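Local coordinates for protein signal recognition particle receptor FtsY (Sulfolobus acidocaldarius, PDB 5L3W) that serves as the receptor of the signal recognition particle and belongs to the SRP54-type family, with a helical bundle domain and a P-loop GTPase domain, at residues A[23-28]-A[69-74]; A[144-149]-A[167-172]; A[89-94]-A[271-276]; A[35-40]-A[56-61]. All coordinates share one frame; numbering follows the deposited sequence.

Contact 1: residues A[23-28]-A[69-74]. With SO4 (sulfate ion), chain C.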
loop_
_atom_site.group_PDB
_atom_site.type_symbol
_atom_site.label_atom_id
_atom_site.label_comp_id
_atom_site.label_asym_id
_atom_site.label_seq_id
_atom_site.Cartn_x
_atom_site.Cartn_y
_atom_site.Cartn_z
ATOM N N LEU A 23 32.957 10.031 27.618
ATOM C CA LEU A 23 34.248 9.516 27.164
ATOM C C LEU A 23 34.145 8.131 26.550
ATOM O O LEU A 23 35.018 7.746 25.765
ATOM C CB LEU A 23 35.252 9.470 28.311
ATOM C CG LEU A 23 35.898 10.803 28.672
ATOM C CD1 LEU A 23 36.840 10.603 29.842
ATOM C CD2 LEU A 23 36.627 11.383 27.468
ATOM N N LYS A 24 33.108 7.373 26.889
ATOM C CA LYS A 24 32.956 6.061 26.294
ATOM C C LYS A 24 32.350 6.115 24.891
ATOM O O LYS A 24 32.338 5.091 24.202
ATOM C CB LYS A 24 32.133 5.180 27.234
ATOM C CG LYS A 24 30.727 5.663 27.478
ATOM C CD LYS A 24 29.981 4.704 28.413
ATOM C CE LYS A 24 28.506 5.077 28.490
ATOM N NZ LYS A 24 27.723 4.036 29.171
ATOM N N TYR A 25 31.912 7.290 24.435
ATOM C CA TYR A 25 31.237 7.452 23.151
ATOM C C TYR A 25 32.287 7.568 22.052
ATOM O O TYR A 25 33.087 8.512 22.030
ATOM C CB TYR A 25 30.287 8.652 23.198
ATOM C CG TYR A 25 28.960 8.234 23.796
ATOM C CD1 TYR A 25 28.797 8.130 25.162
ATOM C CD2 TYR A 25 27.906 7.840 22.986
ATOM C CE1 TYR A 25 27.607 7.679 25.716
ATOM C CE2 TYR A 25 26.722 7.389 23.527
ATOM C CZ TYR A 25 26.576 7.306 24.891
ATOM O OH TYR A 25 25.394 6.844 25.437
ATOM N N LYS A 26 32.321 6.580 21.155
ATOM C CA LYS A 26 33.270 6.581 20.051
ATOM C C LYS A 26 32.536 6.949 18.774
ATOM O O LYS A 26 31.373 6.575 18.590
ATOM C CB LYS A 26 33.958 5.223 19.925
ATOM C CG LYS A 26 34.552 4.731 21.255
ATOM C CD LYS A 26 35.914 5.379 21.499
ATOM C CE LYS A 26 35.998 6.128 22.821
ATOM N NZ LYS A 26 35.950 5.202 23.982
ATOM N N THR A 27 33.198 7.739 17.927
ATOM C CA THR A 27 32.649 8.115 16.629
ATOM C C THR A 27 32.814 6.956 15.651
ATOM O O THR A 27 33.840 6.270 15.652
ATOM C CB THR A 27 33.346 9.370 16.093
ATOM O OG1 THR A 27 33.405 10.356 17.125
ATOM C CG2 THR A 27 32.564 9.985 14.896
ATOM N N ILE A 28 31.795 6.719 14.833
ATOM C CA ILE A 28 31.840 5.589 13.908
ATOM C C ILE A 28 32.614 6.001 12.663
ATOM O O ILE A 28 32.327 7.037 12.063
ATOM C CB ILE A 28 30.425 5.119 13.535
ATOM C CG1 ILE A 28 29.677 4.575 14.763
ATOM C CG2 ILE A 28 30.499 4.076 12.387
ATOM C CD1 ILE A 28 28.252 4.035 14.455
ATOM N N LYS A 69 28.111 8.859 17.218
ATOM C CA LYS A 69 28.825 8.449 18.407
ATOM C C LYS A 69 28.018 7.374 19.128
ATOM O O LYS A 69 26.817 7.539 19.363
ATOM C CB LYS A 69 29.074 9.661 19.311
ATOM C CG LYS A 69 29.867 10.737 18.606
ATOM C CD LYS A 69 30.711 11.564 19.575
ATOM C CE LYS A 69 31.203 12.838 18.896
ATOM N NZ LYS A 69 31.381 13.950 19.860
ATOM N N VAL A 70 28.671 6.269 19.469
ATOM C CA VAL A 70 28.010 5.171 20.155
ATOM C C VAL A 70 28.945 4.652 21.230
ATOM O O VAL A 70 30.159 4.876 21.200
ATOM C CB VAL A 70 27.609 4.028 19.196
ATOM C CG1 VAL A 70 26.568 4.522 18.172
ATOM C CG2 VAL A 70 28.848 3.473 18.490
ATOM N N SER A 71 28.365 3.936 22.189
ATOM C CA SER A 71 29.137 3.387 23.291
ATOM C C SER A 71 28.822 1.928 23.567
ATOM O O SER A 71 29.370 1.373 24.520
ATOM C CB SER A 71 28.882 4.194 24.569
ATOM O OG SER A 71 27.548 4.006 24.999
ATOM N N ARG A 72 27.929 1.309 22.796
ATOM C CA ARG A 72 27.523 -0.068 23.037
ATOM C C ARG A 72 26.684 -0.528 21.851
ATOM O O ARG A 72 26.172 0.283 21.085
ATOM C CB ARG A 72 26.747 -0.219 24.358
ATOM C CG ARG A 72 25.364 0.474 24.342
ATOM C CD ARG A 72 24.611 0.203 25.650
ATOM N NE ARG A 72 23.471 1.089 25.806
ATOM C CZ ARG A 72 23.527 2.260 26.440
ATOM N NH1 ARG A 72 24.677 2.674 26.955
ATOM N NH2 ARG A 72 22.443 3.024 26.561
ATOM N N ARG A 73 26.546 -1.850 21.718
ATOM C CA ARG A 73 25.948 -2.422 20.513
ATOM C C ARG A 73 24.496 -2.012 20.349
ATOM O O ARG A 73 24.009 -1.925 19.216
ATOM C CB ARG A 73 26.058 -3.951 20.541
ATOM C CG ARG A 73 25.130 -4.614 21.535
ATOM C CD ARG A 73 25.228 -6.122 21.451
ATOM N NE ARG A 73 26.632 -6.512 21.464
ATOM C CZ ARG A 73 27.317 -6.824 22.560
ATOM N NH1 ARG A 73 26.729 -6.825 23.752
ATOM N NH2 ARG A 73 28.597 -7.140 22.456
ATOM N N GLU A 74 23.797 -1.758 21.463
ATOM C CA GLU A 74 22.382 -1.403 21.422
ATOM C C GLU A 74 22.171 -0.045 20.788
ATOM O O GLU A 74 21.188 0.149 20.068
ATOM C CB GLU A 74 21.781 -1.430 22.831
ATOM C CG GLU A 74 21.715 -2.859 23.456
ATOM C CD GLU A 74 22.895 -3.204 24.379
ATOM O OE1 GLU A 74 23.982 -2.591 24.275
ATOM O OE2 GLU A 74 22.725 -4.103 25.233
HETATM S S SO4 C . 36.216 9.755 19.477
HETATM O O1 SO4 C . 35.778 10.807 18.566
HETATM O O2 SO4 C . 35.480 9.897 20.732
HETATM O O3 SO4 C . 37.648 9.892 19.749
HETATM O O4 SO4 C . 35.979 8.444 18.887
#
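Lys26 and Val70 form the antiparallel hydrogen-bonded pair of a short two-stranded beta ribbon, strands 26-27 and 69-70, on the surface of the SRP54-type helical bundle. Lys26 N reaches Val70 O at 2.8 Å, and Val70 N returns to Lys26 O at 2.9 Å. Thr27 and Lys69 follow as the non-hydrogen-bonded pair, where Lys69 CA makes a CA-H...O contact with Lys26 O. The second segment then turns into helix 73-93, with Arg72 at the N-cap position.

Ser71 lays its CB over the centre of the Tyr25 ring, 3.8 Å from the centroid and 6° off the normal, a CH-pi contact. With CG beside the backbone N (chi1 -84°), the Tyr25 ring is set against Ser71, one face on its CB and OG, and turns an edge to Lys69 O. Tyr25 OH and Ser71 OG each bond to an oxygen of the Glu75 carboxylate, so one acid ties both together. The extended Lys24 chain runs past the serine, its CG 3.7 Å from Ser71 CB, and carries NZ to 4.0 Å from Arg72 NH1; Arg72 also makes a long, weak ion pair with Glu75, which may offset some repulsion. Ile28 CG1 meets Val70 CG2 at 4.0 Å. A sulfate ion, probably from the crystallisation liquor, is held by Thr27: its N donates to O4 at 3.0 Å and its OG1 to O1 at 2.8 Å.

Contact 2: residues A[144-149]-A[167-172]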
loop_
_atom_site.group_PDB
_atom_site.type_symbol
_atom_site.label_atom_id
_atom_site.label_comp_id
_atom_site.label_asym_id
_atom_site.label_seq_id
_atom_site.Cartn_x
_atom_site.Cartn_y
_atom_site.Cartn_z
ATOM N N ILE A 144 -20.948 0.499 -2.700
ATOM C CA ILE A 144 -20.125 -0.042 -3.772
ATOM C C ILE A 144 -20.878 0.117 -5.084
ATOM O O ILE A 144 -22.079 -0.170 -5.158
ATOM C CB ILE A 144 -19.796 -1.528 -3.525
ATOM C CG1 ILE A 144 -19.254 -1.726 -2.112
ATOM C CG2 ILE A 144 -18.821 -2.036 -4.575
ATOM C CD1 ILE A 144 -19.074 -3.195 -1.723
ATOM N N ALA A 145 -20.176 0.561 -6.117
ATOM C CA ALA A 145 -20.721 0.583 -7.469
ATOM C C ALA A 145 -20.040 -0.509 -8.278
ATOM O O ALA A 145 -18.821 -0.474 -8.472
ATOM C CB ALA A 145 -20.512 1.945 -8.130
ATOM N N ALA A 146 -20.811 -1.480 -8.740
ATOM C CA ALA A 146 -20.237 -2.599 -9.490
ATOM C C ALA A 146 -20.172 -2.206 -10.962
ATOM O O ALA A 146 -21.126 -2.387 -11.709
ATOM C CB ALA A 146 -21.066 -3.861 -9.277
ATOM N N SER A 147 -19.039 -1.654 -11.396
ATOM C CA SER A 147 -18.924 -1.162 -12.764
ATOM C C SER A 147 -18.135 -2.093 -13.673
ATOM O O SER A 147 -17.873 -1.731 -14.828
ATOM C CB SER A 147 -18.304 0.230 -12.787
ATOM O OG SER A 147 -19.146 1.150 -12.134
ATOM N N ASP A 148 -17.741 -3.269 -13.178
ATOM C CA ASP A 148 -17.284 -4.366 -14.034
ATOM C C ASP A 148 -18.511 -5.154 -14.502
ATOM O O ASP A 148 -18.761 -6.296 -14.107
ATOM C CB ASP A 148 -16.288 -5.242 -13.283
ATOM C CG ASP A 148 -15.602 -6.271 -14.181
ATOM O OD1 ASP A 148 -16.035 -6.465 -15.342
ATOM O OD2 ASP A 148 -14.619 -6.891 -13.708
ATOM N N THR A 149 -19.288 -4.503 -15.373
ATOM C CA THR A 149 -20.643 -4.936 -15.688
ATOM C C THR A 149 -20.704 -6.110 -16.660
ATOM O O THR A 149 -21.796 -6.655 -16.887
ATOM C CB THR A 149 -21.453 -3.758 -16.258
ATOM O OG1 THR A 149 -20.995 -3.440 -17.576
ATOM C CG2 THR A 149 -21.318 -2.522 -15.369
ATOM N N VAL A 167 -23.879 -3.466 3.510
ATOM C CA VAL A 167 -23.585 -2.267 2.735
ATOM C C VAL A 167 -24.341 -2.369 1.415
ATOM O O VAL A 167 -24.599 -3.468 0.915
ATOM C CB VAL A 167 -22.054 -2.107 2.526
ATOM C CG1 VAL A 167 -21.731 -1.278 1.302
ATOM C CG2 VAL A 167 -21.419 -1.484 3.750
ATOM N N GLN A 168 -24.732 -1.215 0.870
ATOM C CA GLN A 168 -25.491 -1.180 -0.371
ATOM C C GLN A 168 -24.580 -1.375 -1.577
ATOM O O GLN A 168 -23.535 -0.725 -1.703
ATOM C CB GLN A 168 -26.245 0.139 -0.505
ATOM C CG GLN A 168 -26.984 0.288 -1.837
ATOM C CD GLN A 168 -28.369 -0.343 -1.821
ATOM O OE1 GLN A 168 -29.209 0.008 -0.993
ATOM N NE2 GLN A 168 -28.610 -1.282 -2.733
ATOM N N LEU A 169 -24.994 -2.264 -2.468
ATOM C CA LEU A 169 -24.341 -2.497 -3.743
ATOM C C LEU A 169 -25.235 -1.936 -4.840
ATOM O O LEU A 169 -26.375 -2.376 -4.992
ATOM C CB LEU A 169 -24.106 -3.991 -3.956
ATOM C CG LEU A 169 -23.590 -4.451 -5.317
ATOM C CD1 LEU A 169 -22.121 -4.136 -5.433
ATOM C CD2 LEU A 169 -23.851 -5.945 -5.529
ATOM N N ILE A 170 -24.729 -0.967 -5.591
ATOM C CA ILE A 170 -25.414 -0.489 -6.785
ATOM C C ILE A 170 -24.894 -1.267 -7.984
ATOM O O ILE A 170 -23.682 -1.390 -8.190
ATOM C CB ILE A 170 -25.217 1.023 -6.976
ATOM C CG1 ILE A 170 -25.812 1.797 -5.795
ATOM C CG2 ILE A 170 -25.863 1.478 -8.279
ATOM C CD1 ILE A 170 -27.323 1.605 -5.614
ATOM N N ARG A 171 -25.809 -1.825 -8.761
ATOM C CA ARG A 171 -25.436 -2.620 -9.915
ATOM C C ARG A 171 -26.490 -2.407 -10.984
ATOM O O ARG A 171 -27.623 -2.008 -10.699
ATOM C CB ARG A 171 -25.317 -4.109 -9.569
ATOM C CG ARG A 171 -26.599 -4.713 -9.024
ATOM C CD ARG A 171 -26.451 -6.205 -8.808
ATOM N NE ARG A 171 -26.214 -6.908 -10.066
ATOM C CZ ARG A 171 -25.908 -8.198 -10.154
ATOM N NH1 ARG A 171 -25.802 -8.938 -9.056
ATOM N NH2 ARG A 171 -25.707 -8.749 -11.343
ATOM N N GLY A 172 -26.096 -2.656 -12.228
ATOM C CA GLY A 172 -27.000 -2.595 -13.349
ATOM C C GLY A 172 -27.216 -3.975 -13.941
ATOM O O GLY A 172 -26.689 -4.975 -13.466
#
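Leu169 sets CG anti to its backbone N (chi1 172°) and then bends at chi2 (76°), which carries CD1 across to strand 142-146, where it settles between the side chains of Ile144 and Ala146. Strands 142-146 and 168-170 are the parallel neighbours of a beta-alpha-beta unit in the P-loop NTPase fold, joined through helix 152-164; strand 168-170 is the outermost strand of the sheet at this side. Leu169 CD1 lies 4.0 Å from Ile144 CB and also 4.0 Å from Ala146 CB, so one methyl spans two residues of the neighbouring strand. Farther back, Ile144 CG1 meets Val167 CG1 at 4.2 Å. Helix 152-164 packs on this face, with Leu158 against Ala146 and Ala162 against Leu169. The opposite face carries Ala145 and Ile170, both of which touch Ala185 of helix 178-191.

The backbones are joined in the alternating pattern of parallel strands. Ile144 receives through its O the N-H of Ile170 (2.8 Å) and gives its own N-H to Gln168 O (3.0 Å), and the three donors of the ladder all come in nearly along the C=O axis. After Ala146 the first segment leaves the ladder for a loop in which Asp148 makes a salt bridge with Arg204 and accepts a bond from the backbone N of Gly203. The last rung of the ladder is almost perfectly straight, Ala146 N donating to Ile170 O at 2.9 Å with an N-H...O angle of 178°.

Contact 3: residues A[89-94]-A[271-276]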
loop_
_atom_site.group_PDB
_atom_site.type_symbol
_atom_site.label_atom_id
_atom_site.label_comp_id
_atom_site.label_asym_id
_atom_site.label_seq_id
_atom_site.Cartn_x
_atom_site.Cartn_y
_atom_site.Cartn_z
ATOM N N THR A 89 10.267 2.935 4.418
ATOM C CA THR A 89 9.197 3.917 4.244
ATOM C C THR A 89 9.346 4.669 2.932
ATOM O O THR A 89 8.363 4.892 2.215
ATOM C CB THR A 89 9.200 4.912 5.415
ATOM O OG1 THR A 89 8.864 4.223 6.626
ATOM C CG2 THR A 89 8.190 6.050 5.165
ATOM N N GLU A 90 10.571 5.074 2.607
ATOM C CA GLU A 90 10.819 5.732 1.330
ATOM C C GLU A 90 10.529 4.802 0.144
ATOM O O GLU A 90 9.944 5.231 -0.859
ATOM C CB GLU A 90 12.258 6.240 1.302
ATOM C CG GLU A 90 12.644 6.909 0.009
ATOM C CD GLU A 90 14.073 7.404 0.049
ATOM O OE1 GLU A 90 14.867 6.845 0.850
ATOM O OE2 GLU A 90 14.399 8.354 -0.708
ATOM N N ILE A 91 10.921 3.531 0.247
ATOM C CA ILE A 91 10.664 2.553 -0.814
ATOM C C ILE A 91 9.165 2.427 -1.080
ATOM O O ILE A 91 8.710 2.483 -2.226
ATOM C CB ILE A 91 11.261 1.182 -0.438
ATOM C CG1 ILE A 91 12.759 1.256 -0.148
ATOM C CG2 ILE A 91 11.024 0.150 -1.542
ATOM C CD1 ILE A 91 13.503 1.751 -1.276
ATOM N N LEU A 92 8.376 2.243 -0.025
ATOM C CA LEU A 92 6.974 1.878 -0.193
ATOM C C LEU A 92 6.062 3.060 -0.464
ATOM O O LEU A 92 5.173 2.964 -1.309
ATOM C CB LEU A 92 6.481 1.150 1.061
ATOM C CG LEU A 92 7.142 -0.209 1.217
ATOM C CD1 LEU A 92 7.134 -0.503 2.676
ATOM C CD2 LEU A 92 6.349 -1.240 0.451
ATOM N N THR A 93 6.220 4.149 0.277
ATOM C CA THR A 93 5.287 5.269 0.223
ATOM C C THR A 93 5.824 6.466 -0.546
ATOM O O THR A 93 5.068 7.406 -0.783
ATOM C CB THR A 93 4.938 5.754 1.634
ATOM O OG1 THR A 93 6.042 6.511 2.145
ATOM C CG2 THR A 93 4.692 4.594 2.551
ATOM N N LYS A 94 7.104 6.471 -0.914
ATOM C CA LYS A 94 7.742 7.652 -1.507
ATOM C C LYS A 94 7.597 8.882 -0.605
ATOM O O LYS A 94 7.560 10.015 -1.089
ATOM C CB LYS A 94 7.196 7.968 -2.907
ATOM C CG LYS A 94 6.762 6.769 -3.739
ATOM C CD LYS A 94 7.835 5.708 -3.839
ATOM C CE LYS A 94 7.387 4.602 -4.741
ATOM N NZ LYS A 94 8.292 3.443 -4.621
ATOM N N SER A 271 10.911 -5.399 -3.018
ATOM C CA SER A 271 11.624 -5.198 -4.284
ATOM C C SER A 271 10.679 -4.715 -5.380
ATOM O O SER A 271 11.063 -3.903 -6.219
ATOM C CB SER A 271 12.301 -6.490 -4.728
ATOM O OG SER A 271 13.268 -6.912 -3.803
ATOM N N LEU A 272 9.445 -5.220 -5.394
ATOM C CA LEU A 272 8.440 -4.716 -6.323
ATOM C C LEU A 272 8.178 -3.233 -6.095
ATOM O O LEU A 272 8.162 -2.436 -7.042
ATOM C CB LEU A 272 7.145 -5.508 -6.164
ATOM C CG LEU A 272 5.991 -5.016 -7.040
ATOM C CD1 LEU A 272 6.313 -5.376 -8.485
ATOM C CD2 LEU A 272 4.687 -5.663 -6.597
ATOM N N ALA A 273 7.965 -2.845 -4.834
ATOM C CA ALA A 273 7.623 -1.459 -4.509
ATOM C C ALA A 273 8.694 -0.480 -4.951
ATOM O O ALA A 273 8.376 0.649 -5.351
ATOM C CB ALA A 273 7.388 -1.313 -3.005
ATOM N N TYR A 274 9.964 -0.886 -4.890
ATOM C CA TYR A 274 11.036 0.014 -5.294
ATOM C C TYR A 274 10.859 0.485 -6.731
ATOM O O TYR A 274 11.204 1.625 -7.061
ATOM C CB TYR A 274 12.389 -0.674 -5.144
ATOM C CG TYR A 274 13.592 0.205 -5.411
ATOM C CD1 TYR A 274 13.846 1.325 -4.630
ATOM C CD2 TYR A 274 14.493 -0.096 -6.426
ATOM C CE1 TYR A 274 14.962 2.127 -4.850
ATOM C CE2 TYR A 274 15.614 0.692 -6.645
ATOM C CZ TYR A 274 15.842 1.802 -5.850
ATOM O OH TYR A 274 16.949 2.596 -6.065
ATOM N N GLU A 275 10.358 -0.383 -7.604
ATOM C CA GLU A 275 10.199 -0.043 -9.009
ATOM C C GLU A 275 8.870 0.627 -9.298
ATOM O O GLU A 275 8.712 1.201 -10.377
ATOM C CB GLU A 275 10.352 -1.292 -9.880
ATOM C CG GLU A 275 11.398 -2.255 -9.365
ATOM C CD GLU A 275 12.241 -2.838 -10.472
ATOM O OE1 GLU A 275 12.214 -2.275 -11.584
ATOM O OE2 GLU A 275 12.925 -3.857 -10.234
ATOM N N LEU A 276 7.916 0.563 -8.370
ATOM C CA LEU A 276 6.692 1.345 -8.488
ATOM C C LEU A 276 6.995 2.830 -8.323
ATOM O O LEU A 276 7.901 3.228 -7.586
ATOM C CB LEU A 276 5.653 0.893 -7.450
ATOM C CG LEU A 276 5.246 -0.569 -7.658
ATOM C CD1 LEU A 276 4.296 -1.107 -6.573
ATOM C CD2 LEU A 276 4.633 -0.732 -9.053
HETATM O O HOH W 1 11.433 3.810 -5.614
#
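Lys94 reaches across to Ala273 and Leu276 and joins the C-terminal ends of two helices in an interhelical contact between helix 73-93, whose first part belongs to the helical bundle, and helix 267-275 of the P-loop GTPase domain. The lysine, the first residue beyond its helix and with positive phi, has a chain bent at chi2 (-52°) and otherwise extended. Ala273 O accepts from its NZ at 2.9 Å and Leu276 O at 3.0 Å, the latter with the donor above the carbonyl plane. Lys94 NZ also bonds to Ile91 O of its own segment at 2.6 Å, so three carbonyl oxygens share the ammonium group. The charge is thus met by main-chain acceptors near two helix ends, whose dipoles would be expected to stabilise it. A water bonded to Tyr274 O is also a weak, longer partner of NZ. Thr93 OG1 donates to Thr89 O, which takes the Thr93 N-H from the opposite face of its plane.

Alongside, Leu92 CD2 presses on Ala273 CB at 3.6 Å, and Phe300 of helix 297-304 also touches Leu92. Ile91 CD1 comes obliquely to the Tyr274 ring, a tight 3.4 Å from Tyr274 CD1.

Contact 4: residues A[35-40]-A[56-61]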
loop_
_atom_site.group_PDB
_atom_site.type_symbol
_atom_site.label_atom_id
_atom_site.label_comp_id
_atom_site.label_asym_id
_atom_site.label_seq_id
_atom_site.Cartn_x
_atom_site.Cartn_y
_atom_site.Cartn_z
ATOM N N ASP A 35 32.512 -5.084 7.981
ATOM C CA ASP A 35 32.039 -6.445 8.213
ATOM C C ASP A 35 30.525 -6.496 8.370
ATOM O O ASP A 35 29.867 -7.363 7.779
ATOM C CB ASP A 35 32.721 -7.041 9.441
ATOM C CG ASP A 35 34.219 -7.180 9.263
ATOM O OD1 ASP A 35 34.647 -7.647 8.189
ATOM O OD2 ASP A 35 34.968 -6.817 10.196
ATOM N N VAL A 36 29.947 -5.571 9.144
ATOM C CA VAL A 36 28.504 -5.649 9.384
ATOM C C VAL A 36 27.723 -5.337 8.106
ATOM O O VAL A 36 26.650 -5.913 7.871
ATOM C CB VAL A 36 28.092 -4.735 10.561
ATOM C CG1 VAL A 36 28.083 -3.252 10.158
ATOM C CG2 VAL A 36 26.740 -5.165 11.115
ATOM N N ILE A 37 28.260 -4.468 7.244
ATOM C CA ILE A 37 27.592 -4.169 5.978
ATOM C C ILE A 37 27.513 -5.425 5.110
ATOM O O ILE A 37 26.489 -5.688 4.473
ATOM C CB ILE A 37 28.310 -3.006 5.251
ATOM C CG1 ILE A 37 27.993 -1.653 5.897
ATOM C CG2 ILE A 37 28.019 -3.023 3.728
ATOM C CD1 ILE A 37 26.508 -1.334 6.072
ATOM N N GLU A 38 28.580 -6.235 5.095
ATOM C CA GLU A 38 28.570 -7.476 4.320
ATOM C C GLU A 38 27.615 -8.520 4.914
ATOM O O GLU A 38 26.970 -9.267 4.168
ATOM C CB GLU A 38 29.989 -8.033 4.217
ATOM C CG GLU A 38 30.922 -7.121 3.437
ATOM C CD GLU A 38 30.401 -6.823 2.022
ATOM O OE1 GLU A 38 30.019 -7.786 1.306
ATOM O OE2 GLU A 38 30.366 -5.628 1.632
ATOM N N GLU A 39 27.525 -8.605 6.245
ATOM C CA GLU A 39 26.539 -9.494 6.869
ATOM C C GLU A 39 25.108 -9.046 6.578
ATOM O O GLU A 39 24.237 -9.878 6.305
ATOM C CB GLU A 39 26.723 -9.564 8.388
ATOM C CG GLU A 39 28.014 -10.115 8.939
ATOM C CD GLU A 39 27.997 -10.103 10.483
ATOM O OE1 GLU A 39 27.486 -11.079 11.081
ATOM O OE2 GLU A 39 28.463 -9.108 11.094
ATOM N N LEU A 40 24.827 -7.747 6.693
ATOM C CA LEU A 40 23.504 -7.253 6.320
ATOM C C LEU A 40 23.192 -7.571 4.862
ATOM O O LEU A 40 22.083 -8.025 4.543
ATOM C CB LEU A 40 23.411 -5.745 6.569
ATOM C CG LEU A 40 23.364 -5.354 8.045
ATOM C CD1 LEU A 40 23.496 -3.851 8.201
ATOM C CD2 LEU A 40 22.084 -5.856 8.714
ATOM N N LYS A 56 20.643 0.319 -2.086
ATOM C CA LYS A 56 20.072 1.506 -1.461
ATOM C C LYS A 56 20.084 1.381 0.055
ATOM O O LYS A 56 20.486 2.305 0.761
ATOM C CB LYS A 56 18.645 1.732 -1.952
ATOM C CG LYS A 56 18.058 3.046 -1.489
ATOM C CD LYS A 56 16.802 2.864 -0.684
ATOM C CE LYS A 56 15.954 4.137 -0.740
ATOM N NZ LYS A 56 16.660 5.362 -0.234
ATOM N N ILE A 57 19.648 0.233 0.575
ATOM C CA ILE A 57 19.486 0.104 2.013
ATOM C C ILE A 57 20.836 0.197 2.727
ATOM O O ILE A 57 20.949 0.806 3.795
ATOM C CB ILE A 57 18.767 -1.212 2.330
ATOM C CG1 ILE A 57 17.253 -1.013 2.220
ATOM C CG2 ILE A 57 19.177 -1.728 3.715
ATOM C CD1 ILE A 57 16.477 -2.214 2.707
ATOM N N LEU A 58 21.881 -0.395 2.143
ATOM C CA LEU A 58 23.198 -0.382 2.765
ATOM C C LEU A 58 23.841 0.997 2.673
ATOM O O LEU A 58 24.531 1.432 3.601
ATOM C CB LEU A 58 24.087 -1.415 2.098
ATOM C CG LEU A 58 23.640 -2.853 2.277
ATOM C CD1 LEU A 58 24.510 -3.745 1.379
ATOM C CD2 LEU A 58 23.733 -3.258 3.759
ATOM N N GLU A 59 23.629 1.690 1.557
ATOM C CA GLU A 59 24.133 3.050 1.410
ATOM C C GLU A 59 23.475 3.981 2.422
ATOM O O GLU A 59 24.156 4.788 3.070
ATOM C CB GLU A 59 23.898 3.538 -0.026
ATOM C CG GLU A 59 24.937 4.531 -0.535
ATOM C CD GLU A 59 26.381 4.028 -0.393
ATOM O OE1 GLU A 59 26.614 2.803 -0.519
ATOM O OE2 GLU A 59 27.286 4.864 -0.150
ATOM N N ASP A 60 22.155 3.860 2.599
ATOM C CA ASP A 60 21.480 4.646 3.628
ATOM C C ASP A 60 21.997 4.310 5.021
ATOM O O ASP A 60 22.025 5.180 5.894
ATOM C CB ASP A 60 19.966 4.428 3.563
ATOM C CG ASP A 60 19.374 4.902 2.255
ATOM O OD1 ASP A 60 20.110 5.562 1.491
ATOM O OD2 ASP A 60 18.181 4.625 1.991
ATOM N N LEU A 61 22.417 3.061 5.239
ATOM C CA LEU A 61 22.981 2.683 6.529
ATOM C C LEU A 61 24.352 3.309 6.751
ATOM O O LEU A 61 24.625 3.810 7.844
ATOM C CB LEU A 61 23.068 1.162 6.638
ATOM C CG LEU A 61 21.765 0.510 7.083
ATOM C CD1 LEU A 61 21.936 -0.998 7.140
ATOM C CD2 LEU A 61 21.319 1.062 8.422
#
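Ile37 and Leu40 on one helix pack against Leu58 and Leu61 on the other, and every contact between side chains of the two segments is apolar. The helices, 34-46 and 51-66, are successive members of the SRP54-type helical bundle and run antiparallel, their local axes 154° apart in direction and 10.6 Å apart at closest approach.

Among the van der Waals contacts, Leu58 is central. Its CD2 sits 3.8 Å from Leu40 CB, 4.1 Å from Ile37 CD1 and 3.7 Å from the carbonyl oxygen Ile37 O, so a single methyl lies against two side chains and the backbone of the facing helix. The Ile37 and Leu58 chains lie alongside one another, pointing opposite ways, and the same Ile37 CD1 reaches Leu61 CB at 4.3 Å. Leu40 and Leu61 approach nearly perpendicular to each other and meet methyl to methyl, CD1 to CD1 at 3.4 Å, a tight contact for two methyls.

The polar interactions lie off this interface. Lys56 NZ bonds to the syn lone pair of Asp60 OD2 (2.8 Å), a salt bridge one turn along the helix, and NZ also pairs with Glu90 of helix 73-93; Asp60 OD2 takes a further bond from Ser87 OG. The pair is thus held by aliphatic packing without directional bonds, while toward helix 73-93 the same helix adds the Lys56 salt bridge and the Asp60 hydrogen bond to its packing.

Overall arrangement
Contacts 1 and 4 belong to the helical bundle: contact 4 is nested in the chain loop that contact 1 closes, and their centres are 19 Å apart. Contact 3 follows along the chain. It shares helix 73-93 with contact 1, whose centre is 32 Å away, and touches contact 4 directly through Glu90 and Ile91 against Lys56. Contact 2, nested inside the long loop closed by contact 3, lies at an edge of the GTPase-domain sheet, about 46 Å from contact 1 between nearest atoms. Helix 73-93 thus runs from the ribbon of contact 1 past the other bundle helices to the GTPase domain, making contact 3 one link between the two domains.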